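Local coordinates for protein methylglyoxal reductase (NADPH-dependent) (Candida albicans SC5314, PDB 6KWS) that probably catalyses the NADPH-dependent reduction of methylglyoxal and belongs to the dihydroflavonol-4-reductase group of the NAD(P)-dependent epimerase/dehydratase family, at residues 18-23 against 246-251; 76-81 against 105-110; 261-266 against 314-319. The protein carries 1 engineered substitution. All coordinates share one frame; numbering follows the deposited sequence.

Contact 1: residues 18-23 against 246-251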
loop_
_atom_site.group_PDB
_atom_site.type_symbol
_atom_site.label_atom_id
_atom_site.label_comp_id
_atom_site.label_asym_id
_atom_site.label_seq_id
_atom_site.Cartn_x
_atom_site.Cartn_y
_atom_site.Cartn_z
ATOM N N VAL A 18 3.602 -3.760 -11.308
ATOM C CA VAL A 18 3.669 -3.838 -12.762
ATOM C C VAL A 18 5.032 -4.350 -13.209
ATOM O O VAL A 18 5.132 -5.275 -14.031
ATOM C CB VAL A 18 3.343 -2.465 -13.377
ATOM C CG1 VAL A 18 3.766 -2.406 -14.830
ATOM C CG2 VAL A 18 1.849 -2.197 -13.266
ATOM N N LYS A 19 6.104 -3.745 -12.682
ATOM C CA LYS A 19 7.459 -4.181 -13.009
ATOM C C LYS A 19 7.653 -5.661 -12.701
ATOM O O LYS A 19 8.177 -6.418 -13.524
ATOM C CB LYS A 19 8.477 -3.338 -12.239
ATOM C CG LYS A 19 9.915 -3.662 -12.581
ATOM C CD LYS A 19 10.909 -3.078 -11.592
ATOM C CE LYS A 19 10.758 -1.547 -11.459
ATOM N NZ LYS A 19 12.063 -0.786 -11.458
ATOM N N GLN A 20 7.224 -6.100 -11.520
ATOM C CA GLN A 20 7.392 -7.510 -11.191
ATOM C C GLN A 20 6.506 -8.400 -12.055
ATOM O O GLN A 20 6.946 -9.470 -12.492
ATOM C CB GLN A 20 7.120 -7.744 -9.716
ATOM C CG GLN A 20 7.990 -6.908 -8.804
ATOM C CD GLN A 20 8.003 -7.475 -7.421
ATOM O OE1 GLN A 20 7.659 -8.646 -7.228
ATOM N NE2 GLN A 20 8.382 -6.666 -6.443
ATOM N N LEU A 21 5.261 -7.979 -12.317
ATOM C CA LEU A 21 4.400 -8.744 -13.214
ATOM C C LEU A 21 5.025 -8.885 -14.600
ATOM O O LEU A 21 5.038 -9.978 -15.164
ATOM C CB LEU A 21 3.018 -8.097 -13.315
ATOM C CG LEU A 21 1.962 -8.388 -12.234
ATOM C CD1 LEU A 21 0.714 -7.577 -12.501
ATOM C CD2 LEU A 21 1.622 -9.886 -12.145
ATOM N N LEU A 22 5.554 -7.791 -15.170
ATOM C CA LEU A 22 6.152 -7.877 -16.508
ATOM C C LEU A 22 7.298 -8.872 -16.545
ATOM O O LEU A 22 7.468 -9.600 -17.532
ATOM C CB LEU A 22 6.665 -6.521 -16.971
ATOM C CG LEU A 22 5.615 -5.508 -17.371
ATOM C CD1 LEU A 22 6.322 -4.226 -17.792
ATOM C CD2 LEU A 22 4.698 -6.060 -18.484
ATOM N N ALA A 23 8.105 -8.911 -15.485
ATOM C CA ALA A 23 9.261 -9.799 -15.444
ATOM C C ALA A 23 8.887 -11.264 -15.260
ATOM O O ALA A 23 9.763 -12.119 -15.374
ATOM C CB ALA A 23 10.219 -9.377 -14.333
ATOM N N ALA A 246 4.040 -9.239 -2.660
ATOM C CA ALA A 246 2.959 -9.951 -1.987
ATOM C C ALA A 246 1.692 -9.934 -2.824
ATOM O O ALA A 246 0.989 -10.943 -2.905
ATOM C CB ALA A 246 2.703 -9.359 -0.601
ATOM N N HIS A 247 1.391 -8.808 -3.475
ATOM C CA HIS A 247 0.258 -8.789 -4.394
ATOM C C HIS A 247 0.345 -9.915 -5.410
ATOM O O HIS A 247 -0.681 -10.493 -5.790
ATOM C CB HIS A 247 0.168 -7.453 -5.122
ATOM C CG HIS A 247 -0.436 -6.372 -4.287
ATOM N ND1 HIS A 247 0.239 -5.774 -3.241
ATOM C CD2 HIS A 247 -1.664 -5.810 -4.317
ATOM C CE1 HIS A 247 -0.551 -4.881 -2.672
ATOM N NE2 HIS A 247 -1.708 -4.879 -3.309
ATOM N N ILE A 248 1.556 -10.244 -5.863
ATOM C CA ILE A 248 1.656 -11.275 -6.881
ATOM C C ILE A 248 1.578 -12.655 -6.258
ATOM O O ILE A 248 0.869 -13.531 -6.767
ATOM C CB ILE A 248 2.926 -11.082 -7.712
ATOM C CG1 ILE A 248 2.739 -9.869 -8.618
ATOM C CG2 ILE A 248 3.242 -12.350 -8.505
ATOM C CD1 ILE A 248 4.037 -9.182 -8.995
ATOM N N ILE A 249 2.272 -12.880 -5.141
ATOM C CA ILE A 249 2.136 -14.177 -4.487
ATOM C C ILE A 249 0.685 -14.408 -4.085
ATOM O O ILE A 249 0.227 -15.553 -4.026
ATOM C CB ILE A 249 3.090 -14.298 -3.274
ATOM C CG1 ILE A 249 4.540 -13.964 -3.655
ATOM C CG2 ILE A 249 3.020 -15.691 -2.668
ATOM C CD1 ILE A 249 5.142 -14.925 -4.639
ATOM N N ALA A 250 -0.076 -13.330 -3.883
ATOM C CA ALA A 250 -1.424 -13.461 -3.345
ATOM C C ALA A 250 -2.372 -14.168 -4.304
ATOM O O ALA A 250 -3.334 -14.804 -3.850
ATOM C CB ALA A 250 -1.986 -12.089 -2.980
ATOM N N PHE A 251 -2.154 -14.065 -5.619
ATOM C CA PHE A 251 -2.982 -14.828 -6.544
ATOM C C PHE A 251 -2.273 -16.033 -7.162
ATOM O O PHE A 251 -2.947 -16.908 -7.708
ATOM C CB PHE A 251 -3.542 -13.921 -7.651
ATOM C CG PHE A 251 -2.522 -13.466 -8.659
ATOM C CD1 PHE A 251 -2.110 -14.303 -9.696
ATOM C CD2 PHE A 251 -2.003 -12.188 -8.600
ATOM C CE1 PHE A 251 -1.173 -13.886 -10.631
ATOM C CE2 PHE A 251 -1.069 -11.764 -9.526
ATOM C CZ PHE A 251 -0.657 -12.616 -10.550
#
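Gln20 and Leu21 of helix 12-23 meet Ile248 and Phe251 of helix 240-252 on one face of a Rossmann-fold sheet, a worked example of how two helices far apart in sequence come to share a layer. The axes of the two segments are inclined at 50° and approach to 10.2 Å, a spacing bridged mainly by side chains. Along 18-23, Gln20 is the first to touch: its aliphatic root receives the end of Ile248, with CB 3.5 Å from Ile248 CD1. The rest of Gln20 runs extended along the neighbouring helix, over Ala244 and Lys245, until NE2 forms a hydrogen bond with Arg241 O. An amide thus finishes on a backbone carbonyl what a methylene begins as hydrophobic contact.

Leu21 comes next and does most of the packing. Its CG lies beside the backbone N (chi1 -83°), and from there the two methyls divide the work. CD1 rests on Leu79 of the sheet beneath, whereas CD2 is given to the other helix and lies 3.7 Å from Ile248 CG1. The isoleucine branch therefore fits against both residues of the first helix: its CD1 reaches both Gln20 CB and the root of Leu21, while CG1 faces Leu21 CD2. Phe251, one turn further on, packs its ring against Val77 and Leu79 and offers its rim to the same leucine. Ile248 O stands 3.6 Å above the plane of that ring, offset toward its border, while Leu21 CD2 approaches in the ring plane, 3.9 Å from Phe251 CZ.

Contact 2: residues 76-81 against 105-110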
loop_
_atom_site.group_PDB
_atom_site.type_symbol
_atom_site.label_atom_id
_atom_site.label_comp_id
_atom_site.label_asym_id
_atom_site.label_seq_id
_atom_site.Cartn_x
_atom_site.Cartn_y
_atom_site.Cartn_z
ATOM N N LYS A 76 -7.805 -12.999 -16.099
ATOM C CA LYS A 76 -8.049 -13.957 -15.032
ATOM C C LYS A 76 -7.884 -13.363 -13.641
ATOM O O LYS A 76 -8.459 -13.895 -12.684
ATOM C CB LYS A 76 -7.106 -15.152 -15.173
ATOM C CG LYS A 76 -7.223 -15.856 -16.516
ATOM C CD LYS A 76 -7.885 -17.215 -16.349
ATOM C CE LYS A 76 -8.267 -17.844 -17.687
ATOM N NZ LYS A 76 -7.400 -19.009 -18.026
ATOM N N VAL A 77 -7.107 -12.292 -13.506
ATOM C CA VAL A 77 -6.773 -11.706 -12.216
ATOM C C VAL A 77 -7.087 -10.224 -12.269
ATOM O O VAL A 77 -6.783 -9.556 -13.264
ATOM C CB VAL A 77 -5.289 -11.920 -11.860
ATOM C CG1 VAL A 77 -4.958 -11.183 -10.588
ATOM C CG2 VAL A 77 -4.980 -13.386 -11.698
ATOM N N PHE A 78 -7.680 -9.707 -11.201
ATOM C CA PHE A 78 -7.875 -8.271 -11.049
ATOM C C PHE A 78 -7.171 -7.812 -9.773
ATOM O O PHE A 78 -7.637 -8.100 -8.662
ATOM C CB PHE A 78 -9.360 -7.921 -11.016
ATOM C CG PHE A 78 -9.647 -6.429 -11.062
ATOM C CD1 PHE A 78 -9.462 -5.632 -9.940
ATOM C CD2 PHE A 78 -10.146 -5.839 -12.216
ATOM C CE1 PHE A 78 -9.741 -4.280 -9.980
ATOM C CE2 PHE A 78 -10.438 -4.487 -12.255
ATOM C CZ PHE A 78 -10.237 -3.707 -11.137
ATOM N N LEU A 79 -6.059 -7.090 -9.932
ATOM C CA LEU A 79 -5.337 -6.475 -8.820
ATOM C C LEU A 79 -5.837 -5.046 -8.640
ATOM O O LEU A 79 -5.579 -4.182 -9.482
ATOM C CB LEU A 79 -3.838 -6.475 -9.078
ATOM C CG LEU A 79 -3.192 -7.825 -9.338
ATOM C CD1 LEU A 79 -1.710 -7.639 -9.533
ATOM C CD2 LEU A 79 -3.456 -8.726 -8.185
ATOM N N HIS A 80 -6.526 -4.787 -7.542
ATOM C CA HIS A 80 -7.128 -3.479 -7.301
ATOM C C HIS A 80 -6.187 -2.691 -6.391
ATOM O O HIS A 80 -6.079 -2.965 -5.194
ATOM C CB HIS A 80 -8.516 -3.660 -6.693
ATOM C CG HIS A 80 -9.255 -2.385 -6.457
ATOM N ND1 HIS A 80 -9.191 -1.314 -7.320
ATOM C CD2 HIS A 80 -10.084 -2.012 -5.453
ATOM C CE1 HIS A 80 -9.942 -0.331 -6.855
ATOM N NE2 HIS A 80 -10.497 -0.730 -5.723
ATOM N N LEU A 81 -5.476 -1.728 -6.957
ATOM C CA LEU A 81 -4.571 -0.921 -6.159
ATOM C C LEU A 81 -4.939 0.552 -6.123
ATOM O O LEU A 81 -4.363 1.287 -5.313
ATOM C CB LEU A 81 -3.131 -1.060 -6.671
ATOM C CG LEU A 81 -2.641 -2.470 -7.003
ATOM C CD1 LEU A 81 -1.154 -2.481 -7.096
ATOM C CD2 LEU A 81 -3.062 -3.466 -5.968
ATOM N N LYS A 105 -17.669 -1.182 -3.314
ATOM C CA LYS A 105 -18.818 -1.938 -3.794
ATOM C C LYS A 105 -18.954 -1.834 -5.315
ATOM O O LYS A 105 -19.192 -2.846 -5.997
ATOM C CB LYS A 105 -20.084 -1.447 -3.090
ATOM C CG LYS A 105 -20.337 -2.086 -1.717
ATOM C CD LYS A 105 -20.967 -1.065 -0.760
ATOM C CE LYS A 105 -21.670 -1.717 0.417
ATOM N NZ LYS A 105 -23.069 -1.212 0.500
ATOM N N ASN A 106 -18.784 -0.620 -5.863
ATOM C CA ASN A 106 -18.878 -0.433 -7.310
ATOM C C ASN A 106 -17.835 -1.265 -8.058
ATOM O O ASN A 106 -18.145 -1.878 -9.090
ATOM C CB ASN A 106 -18.735 1.046 -7.658
ATOM C CG ASN A 106 -19.927 1.886 -7.199
ATOM O OD1 ASN A 106 -21.049 1.390 -7.070
ATOM N ND2 ASN A 106 -19.683 3.176 -6.965
ATOM N N VAL A 107 -16.598 -1.314 -7.551
ATOM C CA VAL A 107 -15.542 -2.077 -8.221
ATOM C C VAL A 107 -15.899 -3.556 -8.252
ATOM O O VAL A 107 -15.858 -4.202 -9.307
ATOM C CB VAL A 107 -14.182 -1.841 -7.529
ATOM C CG1 VAL A 107 -13.096 -2.715 -8.120
ATOM C CG2 VAL A 107 -13.779 -0.389 -7.606
ATOM N N LEU A 108 -16.249 -4.118 -7.091
ATOM C CA LEU A 108 -16.592 -5.534 -7.025
ATOM C C LEU A 108 -17.864 -5.837 -7.808
ATOM O O LEU A 108 -17.991 -6.912 -8.409
ATOM C CB LEU A 108 -16.748 -5.962 -5.575
ATOM C CG LEU A 108 -15.456 -5.971 -4.781
ATOM C CD1 LEU A 108 -15.820 -6.170 -3.335
ATOM C CD2 LEU A 108 -14.501 -7.066 -5.273
ATOM N N GLN A 109 -18.824 -4.902 -7.810
ATOM C CA GLN A 109 -20.019 -5.105 -8.622
ATOM C C GLN A 109 -19.668 -5.243 -10.105
ATOM O O GLN A 109 -20.171 -6.145 -10.788
ATOM C CB GLN A 109 -21.020 -3.973 -8.397
ATOM C CG GLN A 109 -22.359 -4.241 -9.071
ATOM C CD GLN A 109 -23.263 -5.118 -8.218
ATOM O OE1 GLN A 109 -23.436 -4.866 -7.025
ATOM N NE2 GLN A 109 -23.812 -6.180 -8.820
ATOM N N ALA A 110 -18.785 -4.379 -10.620
ATOM C CA ALA A 110 -18.381 -4.525 -12.017
ATOM C C ALA A 110 -17.746 -5.889 -12.259
ATOM O O ALA A 110 -18.049 -6.558 -13.252
ATOM C CB ALA A 110 -17.430 -3.403 -12.426
#
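Val107 of helix 92-114 pushes its two methyls against the imidazole of His80, and this is the tight part of the contact. CG1 stands over the middle of the ring, 4.0 Å from the centroid and only 5° off the normal, a CH-pi contact of nearly perpendicular approach. CG2 reaches farther along the same ring and lies 3.8 Å from His80 NE2, near the CE1 end. The two side chains come from opposite directions. The valine's chi1 of 175° sets CG1 opposite the backbone N, where it covers the ring, and leaves CG2 for the NE2-CE1 side. At the rim of the ring, ND1 is hydrogen-bonded to Ser7 OG, which helps to fix the ring's rotation; Leu81 N also bonds to that hydroxyl.

The remainder is looser. Phe78 lies two residues earlier on the same strand face; its side chain and that of Val107 cross at about a right angle, and Phe78 CE1 is 4.1 Å from Val107 CG1. Its ring has another neighbour, Phe65, which it meets edge-to-face and which also touches Val107. About half a turn before Val107, Lys105 is exposed on the outer side of the helix. Between the two, Asn106 ND2 bonds to Gly60 O, tying the helix to a loop close to Asp58 and Val59, residues of the NADPH site.

Strand 75-80, helix 92-114 and the adjacent parallel strand 120-124 follow one another in the chain, so this helix is the connection of a beta-alpha-beta crossover of the Rossmann fold.

Contact 3: residues 261-266 against 314-319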
loop_
_atom_site.group_PDB
_atom_site.type_symbol
_atom_site.label_atom_id
_atom_site.label_comp_id
_atom_site.label_asym_id
_atom_site.label_seq_id
_atom_site.Cartn_x
_atom_site.Cartn_y
_atom_site.Cartn_z
ATOM N N ILE A 261 -3.685 -10.700 4.307
ATOM C CA ILE A 261 -2.256 -10.890 4.468
ATOM C C ILE A 261 -1.673 -9.618 5.069
ATOM O O ILE A 261 -1.730 -8.540 4.462
ATOM C CB ILE A 261 -1.585 -11.278 3.143
ATOM C CG1 ILE A 261 -2.055 -12.666 2.719
ATOM C CG2 ILE A 261 -0.128 -11.427 3.328
ATOM C CD1 ILE A 261 -2.551 -12.737 1.315
ATOM N N LEU A 262 -1.132 -9.743 6.271
ATOM C CA LEU A 262 -0.493 -8.616 6.937
ATOM C C LEU A 262 0.924 -8.436 6.383
ATOM O O LEU A 262 1.711 -9.394 6.328
ATOM C CB LEU A 262 -0.490 -8.861 8.443
ATOM C CG LEU A 262 -0.600 -7.706 9.430
ATOM C CD1 LEU A 262 -0.771 -8.244 10.872
ATOM C CD2 LEU A 262 0.635 -6.838 9.318
ATOM N N LEU A 263 1.252 -7.221 5.953
ATOM C CA LEU A 263 2.584 -6.934 5.439
ATOM C C LEU A 263 3.262 -5.967 6.386
ATOM O O LEU A 263 2.959 -4.766 6.401
ATOM C CB LEU A 263 2.555 -6.404 4.012
ATOM C CG LEU A 263 2.989 -7.676 3.288
ATOM C CD1 LEU A 263 1.775 -8.543 2.960
ATOM C CD2 LEU A 263 3.906 -7.460 2.113
ATOM N N ASN A 264 4.171 -6.518 7.189
ATOM C CA ASN A 264 4.944 -5.730 8.129
ATOM C C ASN A 264 6.291 -6.399 8.344
ATOM O O ASN A 264 6.367 -7.587 8.667
ATOM C CB ASN A 264 4.211 -5.566 9.459
ATOM C CG ASN A 264 4.967 -4.656 10.416
ATOM O OD1 ASN A 264 4.869 -3.442 10.330
ATOM N ND2 ASN A 264 5.734 -5.242 11.317
ATOM N N SER A 265 7.346 -5.622 8.160
ATOM C CA SER A 265 8.705 -6.059 8.385
ATOM C C SER A 265 9.229 -5.765 9.791
ATOM O O SER A 265 10.181 -6.413 10.232
ATOM C CB SER A 265 9.610 -5.377 7.365
ATOM O OG SER A 265 10.896 -5.965 7.363
ATOM N N GLY A 266 8.678 -4.788 10.491
ATOM C CA GLY A 266 9.256 -4.414 11.757
ATOM C C GLY A 266 8.697 -3.095 12.237
ATOM O O GLY A 266 7.709 -2.584 11.710
ATOM N N GLU A 314 4.398 -17.155 6.390
ATOM C CA GLU A 314 4.354 -18.494 5.821
ATOM C C GLU A 314 3.673 -18.477 4.465
ATOM O O GLU A 314 4.088 -19.185 3.541
ATOM C CB GLU A 314 3.621 -19.455 6.759
ATOM C CG GLU A 314 4.249 -19.636 8.142
ATOM C CD GLU A 314 3.523 -20.701 8.976
ATOM O OE1 GLU A 314 2.460 -21.215 8.534
ATOM O OE2 GLU A 314 4.019 -21.012 10.085
ATOM N N LEU A 315 2.619 -17.681 4.330
ATOM C CA LEU A 315 1.885 -17.666 3.079
ATOM C C LEU A 315 2.753 -17.152 1.939
ATOM O O LEU A 315 2.622 -17.616 0.798
ATOM C CB LEU A 315 0.636 -16.815 3.263
ATOM C CG LEU A 315 -0.599 -17.126 2.442
ATOM C CD1 LEU A 315 -0.797 -18.622 2.252
ATOM C CD2 LEU A 315 -1.778 -16.505 3.169
ATOM N N LEU A 316 3.677 -16.230 2.237
ATOM C CA LEU A 316 4.462 -15.555 1.205
ATOM C C LEU A 316 5.798 -16.244 0.970
ATOM O O LEU A 316 6.257 -16.346 -0.169
ATOM C CB LEU A 316 4.686 -14.082 1.582
ATOM C CG LEU A 316 3.351 -13.412 1.873
ATOM C CD1 LEU A 316 3.521 -11.990 2.379
ATOM C CD2 LEU A 316 2.418 -13.469 0.645
ATOM N N GLY A 317 6.439 -16.716 2.028
ATOM C CA GLY A 317 7.699 -17.427 1.916
ATOM C C GLY A 317 8.827 -16.720 1.186
ATOM O O GLY A 317 9.414 -17.301 0.272
ATOM N N PHE A 318 9.149 -15.482 1.559
ATOM C CA PHE A 318 10.352 -14.843 1.046
ATOM C C PHE A 318 10.851 -13.842 2.072
ATOM O O PHE A 318 10.094 -13.354 2.914
ATOM C CB PHE A 318 10.141 -14.180 -0.336
ATOM C CG PHE A 318 9.140 -13.034 -0.367
ATOM C CD1 PHE A 318 9.534 -11.725 -0.080
ATOM C CD2 PHE A 318 7.824 -13.256 -0.756
ATOM C CE1 PHE A 318 8.619 -10.664 -0.145
ATOM C CE2 PHE A 318 6.900 -12.205 -0.824
ATOM C CZ PHE A 318 7.299 -10.905 -0.518
ATOM N N GLU A 319 12.150 -13.564 1.997
ATOM C CA GLU A 319 12.813 -12.646 2.913
ATOM C C GLU A 319 12.474 -11.194 2.570
ATOM O O GLU A 319 12.574 -10.774 1.415
ATOM C CB GLU A 319 14.328 -12.886 2.847
ATOM C CG GLU A 319 15.222 -11.862 3.577
ATOM C CD GLU A 319 16.572 -11.592 2.858
ATOM O OE1 GLU A 319 17.562 -12.283 3.200
ATOM O OE2 GLU A 319 16.642 -10.690 1.969
#
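The contact between Ile261 and Leu263 on one side and Leu315 and Leu316 on the other is purely hydrophobic: the short helix 310-316 closes over the start of strand 260-269, which lies between strand 188-194, parallel to it, and strand 234-239, antiparallel to it, in the mixed Rossmann-type sheet. It illustrates how alternate residues of a strand can serve one helix. Ile261 points toward the helix, and the end of Leu263, two residues on, comes round to meet the same leucine. The CD1 methyl of Leu316 rests against both, 3.8 Å from Ile261 CG2 and 3.9 Å from Leu263 CD1. Leu316 keeps its CG beside the backbone N (chi1 -54°) and extends straight on from there, which carries that methyl out to the strand.

Ile261 uses its other branch for a second leucine. Its CG1 lies 3.9 Å from Leu315 CD2, the two side chains crossing at about a right angle, so that one isoleucine is shared between two consecutive residues of the helix. The interface is closed further by helix 240-252, against which Leu316 packs through Ile249 and Leu263 through Val243 and Ala246. Polar links flank the apolar patch: Leu262 N is hydrogen-bonded to Ser312 OG, and Leu315 O to Asn253 ND2.

Both segments change course just past the packed leucines. Gly317, with a positive phi of 55°, is where the chain leaves the helix, and Phe318 then forms a cation-pi contact with Lys245. On the strand, Ser265 and Gly266 both face Trp237, so strand 260-269 carries one extra residue relative to strand 234-239. The arrangement is a helix laid on a sheet strand that is interrupted, just beyond the contact, by a classic beta bulge.

Overall arrangement
All three contacts lie in or against the mixed sheet of the Rossmann-type core. Contacts 1 and 2 have centres about 16 Å apart and share strand 75-80 through alternate residues: Val77 and Leu79 meet the helices of contact 1, while Phe78 and His80 face helix 92-114. The centre of contact 3 is about 15 Å from that of contact 1, the two being joined through helix 240-252, whose Ala246 touches Leu263 and Leu316. Contacts 2 and 3 do not touch; their centres are about 23 Å apart. Along the chain contact 2 is nested within contact 1, and contact 3 follows both. Together they pack helices against the sheet around which the NADPH-site residues are set.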